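Local coordinates for protein putative hydroxymethylglutaryl-CoA synthase (Streptococcus mutans, PDB 3SQZ) that binds coenzyme A and probably acts as a hydroxymethylglutaryl-CoA synthase, joining acetyl and acetoacetyl-CoA units into 3-hydroxy-3-methylglutaryl-CoA, at residues 125-130 with 134-139; 94-99 with 191-196; 256-261 with 284-289; 318-323 with 334-339. One frame throughout, in Å; residues are numbered along the deposited sequence. Where two conformers were deposited one is given.

Contact 1. Residues 125-130 with 134-139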
loop_
_atom_site.group_PDB
_atom_site.type_symbol
_atom_site.label_atom_id
_atom_site.label_comp_id
_atom_site.label_asym_id
_atom_site.label_seq_id
_atom_site.Cartn_x
_atom_site.Cartn_y
_atom_site.Cartn_z
ATOM N N TYR A 125 -4.646 17.024 6.402
ATOM C CA TYR A 125 -3.451 17.099 7.234
ATOM C C TYR A 125 -2.182 16.922 6.424
ATOM O O TYR A 125 -1.177 17.578 6.682
ATOM C CB TYR A 125 -3.480 16.043 8.335
ATOM C CG TYR A 125 -4.567 16.233 9.360
ATOM C CD1 TYR A 125 -4.498 17.263 10.289
ATOM C CD2 TYR A 125 -5.650 15.372 9.412
ATOM C CE1 TYR A 125 -5.481 17.429 11.245
ATOM C CE2 TYR A 125 -6.633 15.528 10.362
ATOM C CZ TYR A 125 -6.547 16.555 11.275
ATOM O OH TYR A 125 -7.537 16.689 12.214
ATOM N N VAL A 126 -2.214 16.015 5.458
ATOM C CA VAL A 126 -1.039 15.798 4.628
ATOM C C VAL A 126 -0.727 17.060 3.818
ATOM O O VAL A 126 0.423 17.494 3.730
ATOM C CB VAL A 126 -1.206 14.569 3.723
ATOM C CG1 VAL A 126 0.027 14.365 2.861
ATOM C CG2 VAL A 126 -1.481 13.322 4.564
ATOM N N HIS A 127 -1.766 17.652 3.242
ATOM C CA HIS A 127 -1.634 18.903 2.512
ATOM C C HIS A 127 -0.931 19.973 3.363
ATOM O O HIS A 127 -0.010 20.651 2.909
ATOM C CB HIS A 127 -3.017 19.386 2.065
ATOM C CG HIS A 127 -2.990 20.697 1.356
ATOM N ND1 HIS A 127 -3.008 21.901 2.027
ATOM C CD2 HIS A 127 -2.921 20.999 0.039
ATOM C CE1 HIS A 127 -2.947 22.888 1.153
ATOM N NE2 HIS A 127 -2.889 22.369 -0.062
ATOM N N SER A 128 -1.355 20.102 4.614
ATOM C CA SER A 128 -0.816 21.081 5.544
ATOM C C SER A 128 0.626 20.767 5.955
ATOM O O SER A 128 1.511 21.615 5.915
ATOM C CB SER A 128 -1.712 21.096 6.782
ATOM O OG SER A 128 -1.255 22.019 7.745
ATOM N N LEU A 129 0.842 19.529 6.388
ATOM C CA LEU A 129 2.152 19.121 6.891
ATOM C C LEU A 129 3.236 19.256 5.828
ATOM O O LEU A 129 4.388 19.544 6.148
ATOM C CB LEU A 129 2.118 17.687 7.422
ATOM C CG LEU A 129 1.364 17.479 8.736
ATOM C CD1 LEU A 129 1.088 16.002 8.970
ATOM C CD2 LEU A 129 2.098 18.101 9.927
ATOM N N LEU A 130 2.870 19.039 4.567
ATOM C CA LEU A 130 3.822 19.104 3.464
ATOM C C LEU A 130 3.985 20.499 2.880
ATOM O O LEU A 130 4.848 20.713 2.042
ATOM C CB LEU A 130 3.420 18.143 2.349
ATOM C CG LEU A 130 3.509 16.656 2.668
ATOM C CD1 LEU A 130 2.766 15.857 1.607
ATOM C CD2 LEU A 130 4.961 16.233 2.788
ATOM N N PRO A 134 -2.074 26.326 -1.566
ATOM C CA PRO A 134 -3.431 26.249 -1.004
ATOM C C PRO A 134 -4.548 25.911 -1.992
ATOM O O PRO A 134 -5.584 25.404 -1.556
ATOM C CB PRO A 134 -3.647 27.648 -0.425
ATOM C CG PRO A 134 -2.717 28.533 -1.207
ATOM C CD PRO A 134 -1.508 27.685 -1.472
ATOM N N PHE A 135 -4.379 26.214 -3.274
ATOM C CA PHE A 135 -5.473 26.023 -4.226
ATOM C C PHE A 135 -5.500 24.608 -4.792
ATOM O O PHE A 135 -5.257 24.373 -5.983
ATOM C CB PHE A 135 -5.464 27.112 -5.294
ATOM C CG PHE A 135 -5.860 28.459 -4.758
ATOM C CD1 PHE A 135 -4.928 29.463 -4.552
ATOM C CD2 PHE A 135 -7.182 28.706 -4.417
ATOM C CE1 PHE A 135 -5.314 30.692 -4.042
ATOM C CE2 PHE A 135 -7.573 29.934 -3.912
ATOM C CZ PHE A 135 -6.635 30.921 -3.718
ATOM N N ALA A 136 -5.774 23.673 -3.888
ATOM C CA ALA A 136 -5.814 22.244 -4.183
ATOM C C ALA A 136 -7.084 21.669 -3.595
ATOM O O ALA A 136 -7.585 22.178 -2.588
ATOM C CB ALA A 136 -4.618 21.539 -3.549
ATOM N N ARG A 137 -7.594 20.600 -4.197
ATOM C CA ARG A 137 -8.628 19.821 -3.525
ATOM C C ARG A 137 -7.986 18.645 -2.799
ATOM O O ARG A 137 -7.037 18.032 -3.295
ATOM C CB ARG A 137 -9.741 19.359 -4.474
ATOM C CG ARG A 137 -9.357 18.297 -5.477
ATOM C CD ARG A 137 -10.593 17.750 -6.236
ATOM N NE ARG A 137 -11.176 18.696 -7.192
ATOM C CZ ARG A 137 -10.770 18.847 -8.448
ATOM N NH1 ARG A 137 -9.748 18.138 -8.921
ATOM N NH2 ARG A 137 -11.381 19.724 -9.233
ATOM N N SER A 138 -8.512 18.339 -1.621
ATOM C CA SER A 138 -7.971 17.275 -0.784
ATOM C C SER A 138 -9.139 16.447 -0.276
ATOM O O SER A 138 -10.145 17.002 0.195
ATOM C CB SER A 138 -7.239 17.882 0.407
ATOM O OG SER A 138 -6.178 18.726 -0.001
ATOM N N PHE A 139 -9.037 15.125 -0.383
ATOM C CA PHE A 139 -10.096 14.257 0.108
ATOM C C PHE A 139 -9.572 12.831 0.259
ATOM O O PHE A 139 -8.453 12.508 -0.156
ATOM C CB PHE A 139 -11.340 14.318 -0.812
ATOM C CG PHE A 139 -11.072 13.844 -2.198
ATOM C CD1 PHE A 139 -11.297 12.516 -2.536
ATOM C CD2 PHE A 139 -10.570 14.708 -3.160
ATOM C CE1 PHE A 139 -11.013 12.055 -3.800
ATOM C CE2 PHE A 139 -10.277 14.250 -4.434
ATOM C CZ PHE A 139 -10.503 12.923 -4.753
#
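The imidazole of His127 reaches from helix 122-129 to the start of strand 137-141 and the chain just before it, meeting three residues. CG stands anti to the backbone N (chi1 178°), which carries the ring out from the helix toward Pro134, Ala136 and Ser138. Pro134 lies at the ring edge, near its plane, with its CA 4.0 Å from CE1 of His127. The other two approach obliquely: the methyl CB of Ala136 is 4.0 Å from NE2 of His127, and OG of Ser138 comes beside the root of the side chain, 3.8 Å from CB of His127. These are van der Waals contacts. The polar end of the imidazole is engaged next door, where NE2 hydrogen-bonds to the carbonyl O of Gln133, consistent with a proton on that nitrogen. An inverse gamma turn centred on Phe135 bends the chain between Pro134 and Ala136, closed by a weak bond of 2.9 Å from Ala136 N to Pro134 O. The short connection is thus packed against the helix that it follows, at the protein surface. Helix and strand are the second and third members of a beta-alpha-beta unit begun by strand 105-111, in an enzyme of the thiolase fold.

Contact 2. Residues 94-99 with 191-196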
loop_
_atom_site.group_PDB
_atom_site.type_symbol
_atom_site.label_atom_id
_atom_site.label_comp_id
_atom_site.label_asym_id
_atom_site.label_seq_id
_atom_site.Cartn_x
_atom_site.Cartn_y
_atom_site.Cartn_z
ATOM N N ASN A 94 7.012 13.102 1.989
ATOM C CA ASN A 94 8.218 13.851 2.306
ATOM C C ASN A 94 9.451 13.223 1.657
ATOM O O ASN A 94 10.423 13.913 1.370
ATOM C CB ASN A 94 8.373 13.919 3.822
ATOM C CG ASN A 94 9.497 14.818 4.257
ATOM O OD1 ASN A 94 9.497 16.018 3.991
ATOM N ND2 ASN A 94 10.458 14.244 4.952
ATOM N N GLU A 95 9.391 11.912 1.411
ATOM C CA GLU A 95 10.464 11.188 0.739
ATOM C C GLU A 95 10.716 11.692 -0.681
ATOM O O GLU A 95 11.837 11.578 -1.180
ATOM C CB GLU A 95 10.135 9.688 0.676
ATOM C CG GLU A 95 10.165 8.941 2.000
ATOM C CD GLU A 95 11.570 8.512 2.406
ATOM O OE1 GLU A 95 12.257 7.843 1.605
ATOM O OE2 GLU A 95 11.981 8.826 3.537
ATOM N N ILE A 96 9.684 12.215 -1.345
ATOM C CA ILE A 96 9.776 12.477 -2.780
ATOM C C ILE A 96 9.483 13.905 -3.247
ATOM O O ILE A 96 9.881 14.272 -4.344
ATOM C CB ILE A 96 8.881 11.505 -3.597
ATOM C CG1 ILE A 96 7.428 11.551 -3.109
ATOM C CG2 ILE A 96 9.444 10.091 -3.528
ATOM C CD1 ILE A 96 6.424 10.938 -4.081
ATOM N N LEU A 97 8.793 14.713 -2.449
ATOM C CA LEU A 97 8.338 16.009 -2.972
ATOM C C LEU A 97 9.401 17.092 -2.940
ATOM O O LEU A 97 10.108 17.259 -1.954
ATOM C CB LEU A 97 7.117 16.524 -2.221
ATOM C CG LEU A 97 5.853 15.677 -2.337
ATOM C CD1 LEU A 97 4.687 16.399 -1.684
ATOM C CD2 LEU A 97 5.536 15.291 -3.782
ATOM N N THR A 98 9.479 17.849 -4.026
ATOM C CA THR A 98 10.318 19.033 -4.092
ATOM C C THR A 98 9.475 20.290 -3.898
ATOM O O THR A 98 8.247 20.237 -3.896
ATOM C CB THR A 98 10.969 19.148 -5.465
ATOM O OG1 THR A 98 9.935 19.272 -6.451
ATOM C CG2 THR A 98 11.850 17.936 -5.756
ATOM N N ALA A 99 10.139 21.430 -3.758
ATOM C CA ALA A 99 9.430 22.700 -3.682
ATOM C C ALA A 99 8.580 22.926 -4.925
ATOM O O ALA A 99 7.454 23.418 -4.839
ATOM C CB ALA A 99 10.411 23.843 -3.496
ATOM N N SER A 191 2.906 3.421 4.199
ATOM C CA SER A 191 2.274 4.302 3.226
ATOM C C SER A 191 3.132 4.421 1.986
ATOM O O SER A 191 4.348 4.620 2.072
ATOM C CB SER A 191 2.066 5.703 3.800
ATOM O OG SER A 191 1.539 6.585 2.812
ATOM N N ILE A 192 2.472 4.335 0.836
ATOM C CA ILE A 192 3.046 4.648 -0.460
ATOM C C ILE A 192 2.556 6.027 -0.895
ATOM O O ILE A 192 1.367 6.334 -0.764
ATOM C CB ILE A 192 2.605 3.605 -1.512
ATOM C CG1 ILE A 192 3.337 2.277 -1.275
ATOM C CG2 ILE A 192 2.805 4.131 -2.929
ATOM C CD1 ILE A 192 4.759 2.234 -1.781
ATOM N N ALA A 193 3.470 6.860 -1.378
ATOM C CA ALA A 193 3.118 8.130 -2.017
ATOM C C ALA A 193 3.472 8.033 -3.492
ATOM O O ALA A 193 4.553 7.563 -3.840
ATOM C CB ALA A 193 3.878 9.278 -1.374
ATOM N N MET A 194 2.569 8.478 -4.360
ATOM C CA MET A 194 2.820 8.511 -5.796
ATOM C C MET A 194 2.546 9.910 -6.317
ATOM O O MET A 194 1.478 10.471 -6.062
ATOM C CB MET A 194 1.957 7.477 -6.526
ATOM C CG MET A 194 2.378 6.057 -6.198
ATOM S SD MET A 194 1.317 4.755 -6.848
ATOM C CE MET A 194 -0.110 4.940 -5.783
ATOM N N LEU A 195 3.520 10.482 -7.009
ATOM C CA LEU A 195 3.341 11.760 -7.671
ATOM C C LEU A 195 2.996 11.496 -9.120
ATOM O O LEU A 195 3.765 10.837 -9.837
ATOM C CB LEU A 195 4.617 12.580 -7.569
ATOM C CG LEU A 195 4.501 13.985 -8.161
ATOM C CD1 LEU A 195 3.578 14.867 -7.312
ATOM C CD2 LEU A 195 5.869 14.610 -8.307
ATOM N N VAL A 196 1.843 12.005 -9.548
ATOM C CA VAL A 196 1.360 11.796 -10.902
ATOM C C VAL A 196 1.476 13.096 -11.689
ATOM O O VAL A 196 1.071 14.149 -11.197
ATOM C CB VAL A 196 -0.105 11.304 -10.879
ATOM C CG1 VAL A 196 -0.668 11.184 -12.300
ATOM C CG2 VAL A 196 -0.199 9.982 -10.125
#
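Ile96 and Leu97, in the loop between helices 85-94 and 99-104, lay their side chains over Ala193 and Leu195 of strand 188-198. The side chain of Ile96 does most of the touching. Its CB already points at the strand. From there CG1 is placed between the backbone N and the carbonyl carbon (chi1 55°), still 4.6 Å from CB of Ala193, and the extended second torsion (164°) pushes the terminal methyl onward to the strand. That methyl, CD1 of Ile96, is where contact is made, and it rests on backbone as well as side chains. CD1 of Ile96 is 3.9 Å from the carbonyl O of Ala193 and 4.1 Å from CB of Ala193. The same CD1 of Ile96 lies 4.1 Å from the amide N of Leu195 and 4.3 Å from CB of Leu195. One methyl therefore spans two residues that face the same side of the strand. Leu97 adds a second point: its CD2 comes within 4.1 Å of CD1 of Leu195, the two side chains crossing obliquely. CG of Leu195, anti to the backbone N (chi1 -176°), carries CD1 up to that methyl. Around this apolar patch, the carbonyl of Ile96 accepts a hydrogen bond from Lys41 NZ, while Leu97 also packs on Leu168 of strand 166-175. Strand 188-198 is an inner strand of the large mixed sheet, running between strands 166-175 and 37-45, and the contact is a helix-linking loop covering one face of that sheet, in the thiolase fold.

Contact 3. Residues 256-261 with 284-289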
loop_
_atom_site.group_PDB
_atom_site.type_symbol
_atom_site.label_atom_id
_atom_site.label_comp_id
_atom_site.label_asym_id
_atom_site.label_seq_id
_atom_site.Cartn_x
_atom_site.Cartn_y
_atom_site.Cartn_z
ATOM N N VAL A 256 -5.143 -8.462 -25.315
ATOM C CA VAL A 256 -3.822 -8.701 -24.763
ATOM C C VAL A 256 -3.759 -10.090 -24.160
ATOM O O VAL A 256 -4.785 -10.755 -23.968
ATOM C CB VAL A 256 -3.449 -7.674 -23.676
ATOM C CG1 VAL A 256 -3.394 -6.272 -24.266
ATOM C CG2 VAL A 256 -4.428 -7.752 -22.510
ATOM N N SER A 257 -2.536 -10.516 -23.875
ATOM C CA SER A 257 -2.363 -11.751 -23.139
ATOM C C SER A 257 -1.159 -11.629 -22.233
ATOM O O SER A 257 -0.507 -10.584 -22.181
ATOM C CB SER A 257 -2.210 -12.935 -24.082
ATOM O OG SER A 257 -0.942 -12.892 -24.696
ATOM N N LEU A 258 -0.909 -12.683 -21.471
ATOM C CA LEU A 258 0.168 -12.679 -20.499
ATOM C C LEU A 258 1.482 -12.270 -21.157
ATOM O O LEU A 258 2.282 -11.547 -20.564
ATOM C CB LEU A 258 0.305 -14.068 -19.867
ATOM C CG LEU A 258 -0.926 -14.668 -19.175
ATOM C CD1 LEU A 258 -0.784 -16.181 -19.059
ATOM C CD2 LEU A 258 -1.168 -14.035 -17.808
ATOM N N THR A 259 1.696 -12.718 -22.390
ATOM C CA THR A 259 2.970 -12.498 -23.068
ATOM C C THR A 259 3.232 -11.039 -23.460
ATOM O O THR A 259 4.338 -10.698 -23.882
ATOM C CB THR A 259 3.114 -13.409 -24.310
ATOM O OG1 THR A 259 1.970 -13.247 -25.154
ATOM C CG2 THR A 259 3.233 -14.880 -23.900
ATOM N N ASP A 260 2.232 -10.176 -23.312
ATOM C CA ASP A 260 2.441 -8.754 -23.585
ATOM C C ASP A 260 3.140 -8.034 -22.436
ATOM O O ASP A 260 3.566 -6.889 -22.578
ATOM C CB ASP A 260 1.112 -8.074 -23.905
ATOM C CG ASP A 260 0.532 -8.546 -25.218
ATOM O OD1 ASP A 260 1.288 -8.597 -26.209
ATOM O OD2 ASP A 260 -0.667 -8.885 -25.262
ATOM N N PHE A 261 3.284 -8.722 -21.309
ATOM C CA PHE A 261 3.772 -8.091 -20.090
ATOM C C PHE A 261 5.070 -8.707 -19.603
ATOM O O PHE A 261 5.300 -9.903 -19.768
ATOM C CB PHE A 261 2.685 -8.160 -19.022
ATOM C CG PHE A 261 1.419 -7.497 -19.453
ATOM C CD1 PHE A 261 1.309 -6.119 -19.405
ATOM C CD2 PHE A 261 0.371 -8.233 -19.981
ATOM C CE1 PHE A 261 0.163 -5.486 -19.841
ATOM C CE2 PHE A 261 -0.780 -7.606 -20.417
ATOM C CZ PHE A 261 -0.881 -6.233 -20.349
ATOM N N LYS A 284 0.831 -22.802 -18.873
ATOM C CA LYS A 284 2.037 -23.336 -19.492
ATOM C C LYS A 284 2.048 -23.173 -21.012
ATOM O O LYS A 284 2.924 -23.710 -21.695
ATOM C CB LYS A 284 2.253 -24.795 -19.090
ATOM C CG LYS A 284 2.464 -24.990 -17.600
ATOM C CD LYS A 284 3.693 -24.240 -17.104
ATOM C CE LYS A 284 3.993 -24.578 -15.658
ATOM N NZ LYS A 284 2.938 -24.067 -14.744
ATOM N N GLN A 285 1.093 -22.418 -21.545
ATOM C CA GLN A 285 1.196 -21.988 -22.934
ATOM C C GLN A 285 2.126 -20.771 -23.047
ATOM O O GLN A 285 2.534 -20.405 -24.145
ATOM C CB GLN A 285 -0.178 -21.698 -23.544
ATOM C CG GLN A 285 -0.974 -22.948 -23.911
ATOM C CD GLN A 285 -1.541 -23.689 -22.708
ATOM O OE1 GLN A 285 -1.999 -23.081 -21.745
ATOM N NE2 GLN A 285 -1.538 -25.010 -22.778
ATOM N N VAL A 286 2.461 -20.149 -21.919
ATOM C CA VAL A 286 3.499 -19.120 -21.900
ATOM C C VAL A 286 4.836 -19.780 -22.268
ATOM O O VAL A 286 5.149 -20.852 -21.752
ATOM C CB VAL A 286 3.587 -18.453 -20.501
ATOM C CG1 VAL A 286 4.748 -17.468 -20.434
ATOM C CG2 VAL A 286 2.269 -17.757 -20.149
ATOM N N PRO A 287 5.616 -19.170 -23.185
ATOM C CA PRO A 287 6.931 -19.748 -23.504
ATOM C C PRO A 287 7.815 -19.839 -22.268
ATOM O O PRO A 287 7.711 -19.012 -21.361
ATOM C CB PRO A 287 7.519 -18.759 -24.512
ATOM C CG PRO A 287 6.327 -18.115 -25.143
ATOM C CD PRO A 287 5.305 -18.008 -24.036
ATOM N N SER A 288 8.701 -20.827 -22.245
ATOM C CA SER A 288 9.508 -21.103 -21.062
ATOM C C SER A 288 10.351 -19.915 -20.604
ATOM O O SER A 288 10.476 -19.667 -19.404
ATOM C CB SER A 288 10.392 -22.330 -21.283
ATOM O OG SER A 288 9.610 -23.511 -21.293
ATOM N N ASP A 289 10.927 -19.179 -21.547
ATOM C CA ASP A 289 11.770 -18.052 -21.158
ATOM C C ASP A 289 10.963 -16.967 -20.453
ATOM O O ASP A 289 11.429 -16.378 -19.475
ATOM C CB ASP A 289 12.588 -17.503 -22.338
ATOM C CG ASP A 289 11.730 -16.912 -23.437
ATOM O OD1 ASP A 289 12.248 -16.050 -24.182
ATOM O OD2 ASP A 289 10.551 -17.302 -23.568
#
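Asp260 OD2 takes the backbone N-H of Ser257 at 2.8 Å, and this bond spans the short 3-10 segment that presents Leu258 and Thr259 to Val286 and Pro287. The bond is moderately straight, with an N-H...O angle of 158°. The amide comes to OD2 from its anti side, 29° out of the carboxylate plane. A backbone bond of 3.0 Å from Asp260 N to Ser257 O runs in the other direction, so Ser257 and Asp260 are tied twice. On the far side of the contact, Asp283 OD1 plays a comparable part, accepting Gln285 N and, weakly, Val286 N. What meets between the two segments is hydrocarbon. CD1 of Leu258 lies 3.6 Å from CG2 of Val286, and the two side chains cross at about a right angle, buried. Nearer the surface, CG2 of Thr259 touches CD of Pro287 at 3.8 Å, again crossing at about a right angle. The threonine methyl stands anti to its own carbonyl carbon, while OG1 takes the place between that carbon and the backbone N (chi1 53°), leaving the methyl to meet the proline ring. Leu258 and Phe261 pack besides on Trp247 of helix 232-254, and Pro287 occupies the N-cap position of helix 288-302. The chemistry is divided: polar bonds lie within each side, whereas the join between them is purely apolar, resting on close fit and burial and carrying little directional preference.

Contact 4. Residues 318-323 with 334-339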
loop_
_atom_site.group_PDB
_atom_site.type_symbol
_atom_site.label_atom_id
_atom_site.label_comp_id
_atom_site.label_asym_id
_atom_site.label_seq_id
_atom_site.Cartn_x
_atom_site.Cartn_y
_atom_site.Cartn_z
ATOM N N LEU A 318 3.389 -1.121 -3.037
ATOM C CA LEU A 318 4.619 -1.565 -2.402
ATOM C C LEU A 318 5.243 -2.697 -3.230
ATOM O O LEU A 318 6.457 -2.742 -3.418
ATOM C CB LEU A 318 4.353 -2.013 -0.962
ATOM C CG LEU A 318 5.572 -2.557 -0.206
ATOM C CD1 LEU A 318 6.669 -1.507 -0.082
ATOM C CD2 LEU A 318 5.145 -3.062 1.165
ATOM N N GLY A 319 4.417 -3.615 -3.723
ATOM C CA GLY A 319 4.921 -4.668 -4.586
ATOM C C GLY A 319 5.483 -4.129 -5.891
ATOM O O GLY A 319 6.506 -4.617 -6.381
ATOM N N LEU A 320 4.819 -3.131 -6.479
ATOM C CA LEU A 320 5.363 -2.468 -7.660
ATOM C C LEU A 320 6.753 -1.890 -7.346
ATOM O O LEU A 320 7.713 -2.074 -8.097
ATOM C CB LEU A 320 4.415 -1.367 -8.139
ATOM C CG LEU A 320 4.942 -0.496 -9.285
ATOM C CD1 LEU A 320 5.203 -1.295 -10.574
ATOM C CD2 LEU A 320 3.992 0.667 -9.553
ATOM N N LEU A 321 6.862 -1.195 -6.222
ATOM C CA LEU A 321 8.136 -0.602 -5.830
ATOM C C LEU A 321 9.213 -1.672 -5.621
ATOM O O LEU A 321 10.340 -1.540 -6.095
ATOM C CB LEU A 321 7.934 0.221 -4.565
ATOM C CG LEU A 321 9.144 1.003 -4.066
ATOM C CD1 LEU A 321 9.637 2.016 -5.099
ATOM C CD2 LEU A 321 8.787 1.674 -2.747
ATOM N N SER A 322 8.847 -2.742 -4.926
ATOM C CA SER A 322 9.743 -3.859 -4.695
ATOM C C SER A 322 10.211 -4.466 -6.027
ATOM O O SER A 322 11.396 -4.751 -6.215
ATOM C CB SER A 322 9.015 -4.895 -3.843
ATOM O OG SER A 322 9.887 -5.909 -3.378
ATOM N N LEU A 323 9.274 -4.655 -6.949
ATOM C CA LEU A 323 9.595 -5.138 -8.284
ATOM C C LEU A 323 10.614 -4.239 -8.973
ATOM O O LEU A 323 11.628 -4.707 -9.491
ATOM C CB LEU A 323 8.321 -5.194 -9.121
ATOM C CG LEU A 323 8.527 -5.447 -10.616
ATOM C CD1 LEU A 323 9.106 -6.850 -10.883
ATOM C CD2 LEU A 323 7.222 -5.236 -11.373
ATOM N N ASP A 334 9.127 -1.980 -21.233
ATOM C CA ASP A 334 8.417 -3.136 -20.692
ATOM C C ASP A 334 7.079 -2.694 -20.112
ATOM O O ASP A 334 6.979 -1.633 -19.479
ATOM C CB ASP A 334 9.223 -3.807 -19.580
ATOM C CG ASP A 334 10.314 -4.732 -20.092
ATOM O OD1 ASP A 334 10.287 -5.133 -21.275
ATOM O OD2 ASP A 334 11.191 -5.090 -19.269
ATOM N N LYS A 335 6.066 -3.531 -20.305
ATOM C CA LYS A 335 4.745 -3.276 -19.752
ATOM C C LYS A 335 4.501 -4.131 -18.528
ATOM O O LYS A 335 4.942 -5.277 -18.443
ATOM C CB LYS A 335 3.662 -3.561 -20.789
ATOM C CG LYS A 335 3.725 -2.648 -21.991
ATOM C CD LYS A 335 2.547 -2.886 -22.923
ATOM C CE LYS A 335 2.939 -3.761 -24.102
ATOM N NZ LYS A 335 3.897 -3.055 -24.999
ATOM N N ILE A 336 3.786 -3.552 -17.573
ATOM C CA ILE A 336 3.465 -4.219 -16.325
ATOM C C ILE A 336 1.954 -4.233 -16.182
ATOM O O ILE A 336 1.293 -3.223 -16.435
ATOM C CB ILE A 336 4.085 -3.468 -15.125
ATOM C CG1 ILE A 336 5.609 -3.447 -15.266
ATOM C CG2 ILE A 336 3.678 -4.111 -13.800
ATOM C CD1 ILE A 336 6.306 -2.612 -14.226
ATOM N N ALA A 337 1.406 -5.386 -15.810
ATOM C CA ALA A 337 -0.015 -5.498 -15.497
ATOM C C ALA A 337 -0.172 -5.546 -13.991
ATOM O O ALA A 337 0.619 -6.197 -13.299
ATOM C CB ALA A 337 -0.606 -6.742 -16.129
ATOM N N LEU A 338 -1.195 -4.862 -13.493
ATOM C CA LEU A 338 -1.444 -4.768 -12.063
ATOM C C LEU A 338 -2.875 -5.205 -11.740
ATOM O O LEU A 338 -3.833 -4.783 -12.406
ATOM C CB LEU A 338 -1.206 -3.337 -11.572
ATOM C CG LEU A 338 0.227 -2.816 -11.749
ATOM C CD1 LEU A 338 0.378 -2.010 -13.036
ATOM C CD2 LEU A 338 0.645 -1.992 -10.548
ATOM N N PHE A 339 -3.005 -6.051 -10.717
ATOM C CA PHE A 339 -4.293 -6.536 -10.237
ATOM C C PHE A 339 -4.562 -5.998 -8.853
ATOM O O PHE A 339 -3.903 -6.393 -7.882
ATOM C CB PHE A 339 -4.351 -8.060 -10.151
ATOM C CG PHE A 339 -5.560 -8.561 -9.380
ATOM C CD1 PHE A 339 -6.839 -8.423 -9.910
ATOM C CD2 PHE A 339 -5.426 -9.146 -8.130
ATOM C CE1 PHE A 339 -7.958 -8.873 -9.218
ATOM C CE2 PHE A 339 -6.546 -9.593 -7.441
ATOM C CZ PHE A 339 -7.810 -9.459 -7.982
#
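Helix 318-323 and strand 335-339 run nearly antiparallel, at 154°, with their axes 10.8 Å apart at the closest, a separation bridged by long aliphatic side chains. At the middle is the terminal methyl of Ile336: its CD1 is 4.0 Å from CD1 of Leu320, and equally 4.0 Å from CD2 of Leu323. The approaches differ, for Leu323 and Ile336 meet tip to tip, whereas Leu320 slants across Ile336. The leucines sit three residues apart on one side of the helix, and in both CG is anti to the backbone N (chi1 174° in Leu320), which sends the branched ends out toward the strand. Further along the strand, CD2 of Leu320 has a looser contact, 4.4 Å, with CD2 of Leu338. All four residues are buried. The helix also covers other strands, Leu323 packing on Ala263 and Cys265 of edge strand 263-266 and Leu321 on Ile42 and Phe44 of strand 37-45; Ile336 and Leu338 touch Leu354 and Phe350 of the adjacent strand 346-354. Since every atom that touches is a methyl carbon, the joint depends on dispersion and the exclusion of water, with the strand's backbone polar groups left to pair with neighbouring strands.

How the contacts relate
Contacts 1, 2 and 4 all reach the large mixed sheet, at different places across it. Contacts 1 and 2 adjoin, with CD1 of Leu130 3.8 Å from CD1 of Leu97. Contact 2 touches contact 4 through strand 188-198, where CG1 of Ile192 lies 3.8 Å from the backbone N of Leu318. Contact 3 abuts contact 4: CD1 of Phe261 is 3.7 Å from N of Ala337. The series thus crosses the molecule, the centres of contacts 1 and 3 being about 43 Å apart. Contact 4 comes nearest a predicted catalytic residue, the side chain of Leu338 lying about 9 Å from that of His267, probably a proton donor or acceptor; the other three lie away from the annotated sites.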